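Local atomic coordinates of EKC/KEOPS complex subunit PCC1 (Saccharomyces cerevisiae, PDB entry 4WXA), a protein that serves as the dimerization module of the EKC/KEOPS complex, which is required for threonylcarbamoylation of adenosine 37 in tRNAs that read codons beginning with adenine. Residues L38-F43 with V65-V70. Numbering follows the deposited sequence.
Sequences LKPQDF and VLRVGV
Start with the loop 38-42, which turns back through a type I beta turn at 39-42 and runs into strand 43-50 at Phe-43, beside the first turns of helix 63-88. Leu-38 is extended (phi/psi -89/140) and its CB points at the helix; with chi1 m and chi2 t, CD1 reaches Gly-69 CA at 3.8 Å, Val-65 CG1 at 4.0 Å and Val-68 CG1 at 4.1 Å. From Lys-39, polyproline-like (-53/139), the chain turns through Pro-40 and Gln-41, both near -60/-27, on the side remote from the helix. Lys-39 O closes this turn, accepting a 2.9 Å hydrogen bond from Asp-42 N and a weak one of 3.2 Å from Phe-43 N. Asp-42 (-103/-25) brings the backbone back, and its O lies 3.7 Å from Val-65 CG1 while being hydrogen-bonded to Ser-60 OG. Phe-43 opens strand 43-50 at -152/134, its CA 6.8 Å from that of Val-65. Its t rotamer sends the ring along the helix: CB packs on Val-65 CG1 at 3.6 Å, CZ meets Gly-69 CA at 3.6 Å, and the ring edge faces Leu-66 CD1, 4.5 Å from CE1. A CB on Gly-69 would clash with CE1 of Phe-43, so the bare glycine surface is what lets the ring come this close. No hydrogen bond joins the two segments; the packing is mainly apolar, burying 301 Å² over both sides. Phe-58 of strand 53-60 touches Phe-43, Leu-66 and Val-70, and Tyr-8 of the GON7 chain also packs on Leu-66. The contact belongs to the helix-against-sheet packing of the Pcc1 fold, a three-stranded antiparallel sheet with two helices.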
loop_
_atom_site.group_PDB
_atom_site.type_symbol
_atom_site.label_atom_id
_atom_site.label_comp_id
_atom_site.label_asym_id
_atom_site.label_seq_id
_atom_site.Cartn_x
_atom_site.Cartn_y
_atom_site.Cartn_z
ATOM N N LEU A 38 5.302 5.355 10.443
ATOM C CA LEU A 38 5.837 6.341 9.543
ATOM C C LEU A 38 5.418 7.775 9.868
ATOM O O LEU A 38 4.291 8.009 10.226
ATOM C CB LEU A 38 5.387 6.002 8.136
ATOM C CG LEU A 38 5.877 4.633 7.653
ATOM C CD1 LEU A 38 5.055 4.093 6.493
ATOM C CD2 LEU A 38 7.366 4.719 7.262
ATOM N N LYS A 39 6.318 8.749 9.737
ATOM C CA LYS A 39 5.906 10.125 9.961
ATOM C C LYS A 39 4.679 10.429 9.103
ATOM O O LYS A 39 4.664 10.088 7.941
ATOM C CB LYS A 39 6.979 11.124 9.549
ATOM C CG LYS A 39 8.374 10.977 10.163
ATOM N N PRO A 40 3.681 11.150 9.650
ATOM C CA PRO A 40 2.557 11.673 8.859
ATOM C C PRO A 40 2.978 12.631 7.720
ATOM O O PRO A 40 2.279 12.696 6.703
ATOM C CB PRO A 40 1.746 12.433 9.901
ATOM C CG PRO A 40 2.792 12.932 10.822
ATOM C CD PRO A 40 3.666 11.729 11.000
ATOM N N GLN A 41 4.094 13.355 7.891
ATOM C CA GLN A 41 4.664 14.173 6.825
ATOM C C GLN A 41 5.063 13.306 5.622
ATOM O O GLN A 41 5.142 13.836 4.521
ATOM C CB GLN A 41 5.927 14.927 7.257
ATOM C CG GLN A 41 5.808 15.907 8.430
ATOM C CD GLN A 41 5.470 15.271 9.792
ATOM O OE1 GLN A 41 5.466 14.044 9.974
ATOM N NE2 GLN A 41 5.143 16.122 10.744
ATOM N N ASP A 42 5.326 12.007 5.815
ATOM C CA ASP A 42 5.841 11.133 4.728
ATOM C C ASP A 42 4.785 10.203 4.092
ATOM O O ASP A 42 4.907 9.712 2.985
ATOM C CB ASP A 42 6.931 10.236 5.300
ATOM C CG ASP A 42 8.243 10.985 5.553
ATOM O OD1 ASP A 42 8.305 12.234 5.280
ATOM O OD2 ASP A 42 9.191 10.286 6.030
ATOM N N PHE A 43 3.778 9.912 4.869
ATOM C CA PHE A 43 2.908 8.823 4.579
ATOM C C PHE A 43 1.554 9.180 5.199
ATOM O O PHE A 43 1.487 9.692 6.317
ATOM C CB PHE A 43 3.474 7.540 5.163
ATOM C CG PHE A 43 2.605 6.373 4.924
ATOM C CD1 PHE A 43 2.596 5.752 3.715
ATOM C CD2 PHE A 43 1.753 5.912 5.920
ATOM C CE1 PHE A 43 1.738 4.675 3.494
ATOM C CE2 PHE A 43 0.914 4.821 5.700
ATOM C CZ PHE A 43 0.900 4.215 4.486
ATOM N N VAL A 65 8.850 4.476 1.378
ATOM C CA VAL A 65 7.860 4.678 2.393
ATOM C C VAL A 65 6.558 3.971 2.030
ATOM O O VAL A 65 6.033 3.196 2.798
ATOM C CB VAL A 65 7.571 6.162 2.554
ATOM C CG1 VAL A 65 6.386 6.385 3.487
ATOM C CG2 VAL A 65 8.813 6.867 3.077
ATOM N N LEU A 66 6.085 4.199 0.826
ATOM C CA LEU A 66 4.859 3.534 0.374
ATOM C C LEU A 66 4.935 2.029 0.602
ATOM O O LEU A 66 4.012 1.457 1.189
ATOM C CB LEU A 66 4.574 3.880 -1.082
ATOM C CG LEU A 66 3.197 3.572 -1.622
ATOM C CD1 LEU A 66 2.141 4.469 -0.970
ATOM C CD2 LEU A 66 3.178 3.784 -3.110
ATOM N N ARG A 67 6.032 1.384 0.196
ATOM C CA ARG A 67 6.088 -0.089 0.241
ATOM C C ARG A 67 5.881 -0.562 1.676
ATOM O O ARG A 67 5.046 -1.459 1.933
ATOM C CB ARG A 67 7.400 -0.637 -0.317
ATOM C CG ARG A 67 7.517 -2.167 -0.346
ATOM C CD ARG A 67 8.962 -2.680 -0.560
ATOM N N VAL A 68 6.648 0.035 2.590
ATOM C CA VAL A 68 6.517 -0.247 4.014
ATOM C C VAL A 68 5.066 -0.082 4.538
ATOM O O VAL A 68 4.578 -0.924 5.288
ATOM C CB VAL A 68 7.406 0.700 4.851
ATOM C CG1 VAL A 68 7.132 0.553 6.348
ATOM C CG2 VAL A 68 8.871 0.438 4.573
ATOM N N GLY A 69 4.418 1.017 4.160
ATOM C CA GLY A 69 3.118 1.389 4.707
ATOM C C GLY A 69 2.005 0.509 4.171
ATOM O O GLY A 69 1.172 0.009 4.953
ATOM N N VAL A 70 1.998 0.312 2.841
ATOM C CA VAL A 70 0.945 -0.466 2.188
ATOM C C VAL A 70 0.902 -1.911 2.598
ATOM O O VAL A 70 -0.158 -2.397 2.920
ATOM C CB VAL A 70 1.045 -0.371 0.699
ATOM C CG1 VAL A 70 -0.017 -1.225 0.027
ATOM C CG2 VAL A 70 0.838 1.071 0.324
#